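Local coordinates for uncharacterized protein (Neosartorya fumigata, PDB 5J5K) that binds lipid, palmitic acid in this crystal, inside an all-helical domain, and is probably a secreted cell wall mannoprotein recognised by host antibodies, at residues Asn24-His29 / Val87-Ala92; Ser111-Leu116 / Ser152-Phe157. All coordinates share one frame; numbering follows the deposited sequence.

Contact 1 (Asn24-His29 / Val87-Ala92); sequences NTLTQH and VTSLDA. With MAN (alpha-D-mannopyranose), chain B; PLM (palmitic acid), chain C.
Thr-27 and Ser-89 are the closest CA pair between segments 24-29 and 87-92, whose nearly parallel axes run at 21° and approach to 8.9 Å. Thr-27 CA and Ser-89 CA are 4.9 Å apart, a close distance that small side chains permit. Ser-89 OG donates a weak hydrogen bond of 3.0 Å to Thr-27 OG1. With chi1 near -60°, Thr-27 turns OG1 beside its own backbone N, where it also bonds Ile-23 O one helical turn earlier. The threonine hydroxyl therefore joins helix 9-32 to helix 83-95. The same rotamer places the methyl Thr-27 CG2 anti to the backbone N, against Ala-92 CB at 4.0 Å. Thr-88 CG2 also meets this methyl, the two threonine side chains crossing at about a right angle. Thr-88 OG1 bonds Pro-84 O within its own helix.

The lipid lies beside this seam. Ser-89 OG is 3.4 Å from palmitic acid CB, so a polar atom borders the acyl chain. Leu-26 CD2 and Leu-90 CD2 add apolar contacts to that chain. Asp-91 serves the sugar instead: its OD1 accepts hydrogen bonds from mannose O4 and O6, each 2.6 Å.

The contact pairs helix 9-32 with helix 83-95. Leu-26 also packs on Val-46 and Leu-50 of helix 37-62, while Leu-90 reaches Ala-149 and Ala-153 of helix 133-156.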
loop_
_atom_site.group_PDB
_atom_site.type_symbol
_atom_site.label_atom_id
_atom_site.label_comp_id
_atom_site.label_asym_id
_atom_site.label_seq_id
_atom_site.Cartn_x
_atom_site.Cartn_y
_atom_site.Cartn_z
ATOM N N ASN A 24 -5.134 -2.542 -6.830
ATOM C CA ASN A 24 -5.907 -3.534 -7.556
ATOM C C ASN A 24 -5.432 -3.695 -9.011
ATOM O O ASN A 24 -5.438 -4.801 -9.543
ATOM C CB ASN A 24 -7.395 -3.217 -7.461
ATOM C CG ASN A 24 -7.918 -3.333 -6.013
ATOM O OD1 ASN A 24 -7.500 -4.218 -5.246
ATOM N ND2 ASN A 24 -8.814 -2.435 -5.640
ATOM N N THR A 25 -4.986 -2.610 -9.627
ATOM C CA THR A 25 -4.342 -2.701 -10.940
ATOM C C THR A 25 -3.063 -3.539 -10.838
ATOM O O THR A 25 -2.836 -4.427 -11.665
ATOM C CB THR A 25 -4.068 -1.307 -11.535
ATOM O OG1 THR A 25 -5.313 -0.604 -11.637
ATOM C CG2 THR A 25 -3.413 -1.406 -12.938
ATOM N N LEU A 26 -2.254 -3.293 -9.806
ATOM C CA LEU A 26 -1.025 -4.049 -9.614
ATOM C C LEU A 26 -1.315 -5.552 -9.447
ATOM O O LEU A 26 -0.612 -6.396 -10.005
ATOM C CB LEU A 26 -0.246 -3.498 -8.417
ATOM C CG LEU A 26 1.224 -3.839 -8.248
ATOM C CD1 LEU A 26 2.064 -3.398 -9.443
ATOM C CD2 LEU A 26 1.747 -3.195 -6.942
ATOM N N THR A 27 -2.369 -5.880 -8.703
ATOM C CA THR A 27 -2.799 -7.275 -8.525
ATOM C C THR A 27 -3.140 -7.953 -9.856
ATOM O O THR A 27 -2.767 -9.110 -10.075
ATOM C CB THR A 27 -3.992 -7.342 -7.581
ATOM O OG1 THR A 27 -3.599 -6.789 -6.319
ATOM C CG2 THR A 27 -4.496 -8.782 -7.390
ATOM N N GLN A 28 -3.840 -7.235 -10.739
ATOM C CA GLN A 28 -4.139 -7.751 -12.089
ATOM C C GLN A 28 -2.858 -8.082 -12.853
ATOM O O GLN A 28 -2.782 -9.115 -13.533
ATOM C CB GLN A 28 -4.967 -6.751 -12.910
ATOM C CG GLN A 28 -6.331 -6.420 -12.322
ATOM C CD GLN A 28 -7.149 -5.470 -13.201
ATOM O OE1 GLN A 28 -6.895 -5.331 -14.403
ATOM N NE2 GLN A 28 -8.144 -4.824 -12.600
ATOM N N HIS A 29 -1.858 -7.204 -12.747
ATOM C CA HIS A 29 -0.568 -7.440 -13.380
ATOM C C HIS A 29 0.073 -8.710 -12.830
ATOM O O HIS A 29 0.538 -9.546 -13.597
ATOM C CB HIS A 29 0.384 -6.231 -13.227
ATOM C CG HIS A 29 0.095 -5.111 -14.184
ATOM N ND1 HIS A 29 0.783 -4.943 -15.368
ATOM C CD2 HIS A 29 -0.819 -4.112 -14.140
ATOM C CE1 HIS A 29 0.304 -3.892 -16.011
ATOM N NE2 HIS A 29 -0.662 -3.363 -15.282
ATOM N N VAL A 87 -3.422 -7.309 1.248
ATOM C CA VAL A 87 -3.157 -8.719 1.480
ATOM C C VAL A 87 -3.330 -9.516 0.186
ATOM O O VAL A 87 -2.506 -10.375 -0.135
ATOM C CB VAL A 87 -4.046 -9.278 2.611
ATOM C CG1 VAL A 87 -3.931 -10.793 2.716
ATOM C CG2 VAL A 87 -3.682 -8.616 3.961
ATOM N N THR A 88 -4.385 -9.215 -0.566
ATOM C CA THR A 88 -4.639 -9.883 -1.845
ATOM C C THR A 88 -3.492 -9.644 -2.828
ATOM O O THR A 88 -3.027 -10.567 -3.486
ATOM C CB THR A 88 -5.976 -9.395 -2.448
ATOM O OG1 THR A 88 -7.052 -9.817 -1.598
ATOM C CG2 THR A 88 -6.209 -9.946 -3.863
ATOM N N SER A 89 -3.035 -8.400 -2.900
ATOM C CA SER A 89 -1.948 -8.016 -3.794
ATOM C C SER A 89 -0.635 -8.723 -3.422
ATOM O O SER A 89 0.022 -9.302 -4.294
ATOM C CB SER A 89 -1.782 -6.490 -3.810
ATOM O OG SER A 89 -1.018 -6.047 -4.931
ATOM N N LEU A 90 -0.267 -8.694 -2.141
ATOM C CA LEU A 90 0.926 -9.407 -1.665
ATOM C C LEU A 90 0.840 -10.905 -1.929
ATOM O O LEU A 90 1.809 -11.525 -2.385
ATOM C CB LEU A 90 1.146 -9.161 -0.179
ATOM C CG LEU A 90 1.488 -7.703 0.158
ATOM C CD1 LEU A 90 1.334 -7.491 1.648
ATOM C CD2 LEU A 90 2.915 -7.308 -0.348
ATOM N N ASP A 91 -0.325 -11.488 -1.655
ATOM C CA ASP A 91 -0.552 -12.899 -1.983
ATOM C C ASP A 91 -0.346 -13.189 -3.482
ATOM O O ASP A 91 0.205 -14.231 -3.842
ATOM C CB ASP A 91 -1.956 -13.343 -1.538
ATOM C CG ASP A 91 -2.092 -13.447 -0.013
ATOM O OD1 ASP A 91 -1.078 -13.324 0.703
ATOM O OD2 ASP A 91 -3.218 -13.666 0.480
ATOM N N ALA A 92 -0.788 -12.274 -4.342
ATOM C CA ALA A 92 -0.712 -12.465 -5.785
ATOM C C ALA A 92 0.735 -12.447 -6.292
ATOM O O ALA A 92 1.092 -13.252 -7.164
ATOM C CB ALA A 92 -1.556 -11.408 -6.511
HETATM C C1 MAN B . 2.511 -14.109 4.981
HETATM C C2 MAN B . 2.327 -15.466 4.289
HETATM C C3 MAN B . 2.355 -15.336 2.773
HETATM C C4 MAN B . 1.380 -14.249 2.347
HETATM C C5 MAN B . 1.746 -12.947 3.058
HETATM C C6 MAN B . 0.875 -11.763 2.636
HETATM O O2 MAN B . 1.080 -15.991 4.669
HETATM O O3 MAN B . 2.014 -16.559 2.155
HETATM O O4 MAN B . 1.413 -14.065 0.956
HETATM O O5 MAN B . 1.603 -13.161 4.450
HETATM O O6 MAN B . -0.480 -12.007 2.918
HETATM C C1 PLM C . 6.861 -7.658 -10.977
HETATM O O1 PLM C . 7.193 -8.657 -11.651
HETATM O O2 PLM C . 5.649 -7.375 -10.874
HETATM C C2 PLM C . 7.905 -6.819 -10.294
HETATM C C3 PLM C . 7.474 -5.355 -10.205
HETATM C C4 PLM C . 6.454 -5.009 -9.123
HETATM C C5 PLM C . 6.653 -5.714 -7.792
HETATM C C6 PLM C . 5.884 -4.998 -6.693
HETATM C C7 PLM C . 5.861 -5.819 -5.419
HETATM C C8 PLM C . 5.176 -5.042 -4.300
HETATM C C9 PLM C . 3.683 -5.320 -4.244
HETATM C CA PLM C . 3.060 -4.746 -2.982
HETATM C CB PLM C . 1.541 -4.768 -3.055
HETATM C CC PLM C . 0.904 -4.146 -1.817
HETATM C CD PLM C . 1.105 -2.636 -1.786
HETATM C CE PLM C . 0.249 -1.980 -0.720
HETATM C CF PLM C . 0.570 -0.500 -0.522
HETATM C CG PLM C . -0.306 0.123 0.571
#

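Contact 2 (Ser111-Leu116 / Ser152-Phe157); sequences SDLNAL and SAIAVF. With MAN (alpha-D-mannopyranose), chain B; PLM (palmitic acid), chain C.
Ala-153 meets Leu-113 where the antiparallel helical segments 111-116 and 152-156 pass, their axes 9.9 Å apart and at 158°. One residue earlier, Ser-152 carries the sugar. Ser-152 OG is bonded covalently to mannose C1 at 1.4 Å, the O-linked glycosylation seen in this protein.

Ala-153 offers its CB to the branched end of Leu-113. Both methyls of Leu-113, CD1 and CD2, lie 4.0 Å from Ala-153 CB, so the alanine sits against the fork of the leucine. Ile-154 is level with Leu-113, and Ile-154 CG1 packs on Leu-113 CB at 3.7 Å. Further out, Ile-154 CD1 touches Asn-114 OD1 at 3.7 Å, a van der Waals contact at the exposed border. Phe-157 is the first residue to leave helical backbone angles. Phe-157 CD2, a ring atom, lies 4.1 Å from Leu-113 CD1, an oblique approach to the ring.

Leu-113 thus meets three residues of the second segment, and Leu-113 CD2 also lies 3.8 Å from palmitic acid C8. Asp-112 OD2 is 3.2 Å from palmitic acid C5, while its OD1 accepts a hydrogen bond from Gln-44.

The contact joins helix 106-130 to helix 133-156. Ala-153 also packs on Val-94 of helix 83-95. Phe-157 rests on Val-100 of helix 97-103, and Leu-116 packs against Ile-54 of helix 37-62.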
loop_
_atom_site.group_PDB
_atom_site.type_symbol
_atom_site.label_atom_id
_atom_site.label_comp_id
_atom_site.label_asym_id
_atom_site.label_seq_id
_atom_site.Cartn_x
_atom_site.Cartn_y
_atom_site.Cartn_z
ATOM N N SER A 111 12.973 -4.797 -3.360
ATOM C CA SER A 111 13.211 -3.364 -3.235
ATOM C C SER A 111 11.872 -2.620 -3.164
ATOM O O SER A 111 11.687 -1.740 -2.326
ATOM C CB SER A 111 14.079 -2.865 -4.402
ATOM O OG SER A 111 14.259 -1.463 -4.347
ATOM N N ASP A 112 10.933 -3.002 -4.028
ATOM C CA ASP A 112 9.587 -2.436 -4.020
ATOM C C ASP A 112 8.845 -2.682 -2.697
ATOM O O ASP A 112 8.198 -1.777 -2.181
ATOM C CB ASP A 112 8.744 -3.033 -5.151
ATOM C CG ASP A 112 9.186 -2.600 -6.533
ATOM O OD1 ASP A 112 10.054 -1.702 -6.678
ATOM O OD2 ASP A 112 8.619 -3.175 -7.500
ATOM N N LEU A 113 8.915 -3.910 -2.177
ATOM C CA LEU A 113 8.267 -4.265 -0.905
ATOM C C LEU A 113 8.777 -3.390 0.242
ATOM O O LEU A 113 7.973 -2.845 1.019
ATOM C CB LEU A 113 8.464 -5.749 -0.557
ATOM C CG LEU A 113 7.604 -6.719 -1.377
ATOM C CD1 LEU A 113 8.093 -8.158 -1.243
ATOM C CD2 LEU A 113 6.146 -6.627 -0.984
ATOM N N ASN A 114 10.098 -3.251 0.336
ATOM C CA ASN A 114 10.716 -2.398 1.362
ATOM C C ASN A 114 10.298 -0.915 1.228
ATOM O O ASN A 114 9.945 -0.263 2.230
ATOM C CB ASN A 114 12.235 -2.575 1.362
ATOM C CG ASN A 114 12.662 -3.915 1.961
ATOM O OD1 ASN A 114 12.242 -4.259 3.055
ATOM N ND2 ASN A 114 13.483 -4.674 1.242
ATOM N N ALA A 115 10.289 -0.404 -0.002
ATOM C CA ALA A 115 9.920 0.995 -0.258
ATOM C C ALA A 115 8.448 1.215 0.069
ATOM O O ALA A 115 8.086 2.196 0.723
ATOM C CB ALA A 115 10.215 1.389 -1.717
ATOM N N LEU A 116 7.604 0.291 -0.366
ATOM C CA LEU A 116 6.169 0.387 -0.104
ATOM C C LEU A 116 5.834 0.268 1.384
ATOM O O LEU A 116 4.961 0.980 1.874
ATOM C CB LEU A 116 5.396 -0.651 -0.915
ATOM C CG LEU A 116 5.350 -0.354 -2.419
ATOM C CD1 LEU A 116 4.830 -1.566 -3.162
ATOM C CD2 LEU A 116 4.513 0.893 -2.719
ATOM N N SER A 152 5.827 -10.800 5.864
ATOM C CA SER A 152 5.634 -12.124 5.265
ATOM C C SER A 152 6.101 -12.176 3.801
ATOM O O SER A 152 6.896 -13.038 3.432
ATOM C CB SER A 152 4.154 -12.501 5.373
ATOM O OG SER A 152 3.890 -13.757 4.777
ATOM N N ALA A 153 5.621 -11.247 2.975
ATOM C CA ALA A 153 6.023 -11.196 1.552
ATOM C C ALA A 153 7.534 -10.986 1.392
ATOM O O ALA A 153 8.174 -11.628 0.551
ATOM C CB ALA A 153 5.241 -10.114 0.787
ATOM N N ILE A 154 8.104 -10.114 2.226
ATOM C CA ILE A 154 9.542 -9.847 2.222
ATOM C C ILE A 154 10.349 -11.111 2.557
ATOM O O ILE A 154 11.362 -11.432 1.894
ATOM C CB ILE A 154 9.879 -8.670 3.200
ATOM C CG1 ILE A 154 9.339 -7.350 2.629
ATOM C CG2 ILE A 154 11.375 -8.583 3.457
ATOM C CD1 ILE A 154 9.193 -6.215 3.666
ATOM N N ALA A 155 9.888 -11.850 3.565
ATOM C CA ALA A 155 10.508 -13.129 3.931
ATOM C C ALA A 155 10.495 -14.125 2.764
ATOM O O ALA A 155 11.490 -14.808 2.507
ATOM C CB ALA A 155 9.814 -13.724 5.160
ATOM N N VAL A 156 9.385 -14.186 2.037
ATOM C CA VAL A 156 9.272 -15.092 0.888
ATOM C C VAL A 156 10.347 -14.769 -0.153
ATOM O O VAL A 156 11.023 -15.672 -0.656
ATOM C CB VAL A 156 7.865 -15.045 0.246
ATOM C CG1 VAL A 156 7.852 -15.839 -1.060
ATOM C CG2 VAL A 156 6.786 -15.598 1.221
ATOM N N PHE A 157 10.530 -13.475 -0.423
ATOM C CA PHE A 157 11.465 -12.999 -1.443
ATOM C C PHE A 157 12.905 -12.726 -0.995
ATOM O O PHE A 157 13.700 -12.186 -1.773
ATOM C CB PHE A 157 10.873 -11.773 -2.149
ATOM C CG PHE A 157 9.756 -12.129 -3.072
ATOM C CD1 PHE A 157 10.029 -12.729 -4.294
ATOM C CD2 PHE A 157 8.436 -11.938 -2.702
ATOM C CE1 PHE A 157 8.999 -13.095 -5.153
ATOM C CE2 PHE A 157 7.385 -12.326 -3.554
ATOM C CZ PHE A 157 7.673 -12.891 -4.778
HETATM C C1 MAN B . 2.511 -14.109 4.981
HETATM C C2 MAN B . 2.327 -15.466 4.289
HETATM C C3 MAN B . 2.355 -15.336 2.773
HETATM C C4 MAN B . 1.380 -14.249 2.347
HETATM C C5 MAN B . 1.746 -12.947 3.058
HETATM C C6 MAN B . 0.875 -11.763 2.636
HETATM O O2 MAN B . 1.080 -15.991 4.669
HETATM O O3 MAN B . 2.014 -16.559 2.155
HETATM O O4 MAN B . 1.413 -14.065 0.956
HETATM O O5 MAN B . 1.603 -13.161 4.450
HETATM O O6 MAN B . -0.480 -12.007 2.918
HETATM C C1 PLM C . 6.861 -7.658 -10.977
HETATM O O1 PLM C . 7.193 -8.657 -11.651
HETATM O O2 PLM C . 5.649 -7.375 -10.874
HETATM C C2 PLM C . 7.905 -6.819 -10.294
HETATM C C3 PLM C . 7.474 -5.355 -10.205
HETATM C C4 PLM C . 6.454 -5.009 -9.123
HETATM C C5 PLM C . 6.653 -5.714 -7.792
HETATM C C6 PLM C . 5.884 -4.998 -6.693
HETATM C C7 PLM C . 5.861 -5.819 -5.419
HETATM C C8 PLM C . 5.176 -5.042 -4.300
HETATM C C9 PLM C . 3.683 -5.320 -4.244
HETATM C CA PLM C . 3.060 -4.746 -2.982
HETATM C CB PLM C . 1.541 -4.768 -3.055
HETATM C CC PLM C . 0.904 -4.146 -1.817
HETATM C CD PLM C . 1.105 -2.636 -1.786
HETATM C CE PLM C . 0.249 -1.980 -0.720
HETATM C CF PLM C . 0.570 -0.500 -0.522
HETATM C CG PLM C . -0.306 0.123 0.571
#

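Both contacts are largely buried, each with an exposed residue among those that touch, but they use different helix pairs. Their centres lie about 10 Å (contact 1) and about 12 Å (contact 2) from the centre of the chain, so both are interior. Their chemistry differs all the same. Contact 1 is a near-parallel pairing with a polar link between hydroxyls. Contact 2 is antiparallel, and aliphatic side chains dominate it, with one phenylalanine ring at the side. They touch directly through Leu-90 CD2, which packs on Leu-113 CD2. Both border the palmitic acid, so together they form part of the wall of the lipid site. The mannose spans both, linking helices 133-156 and 83-95.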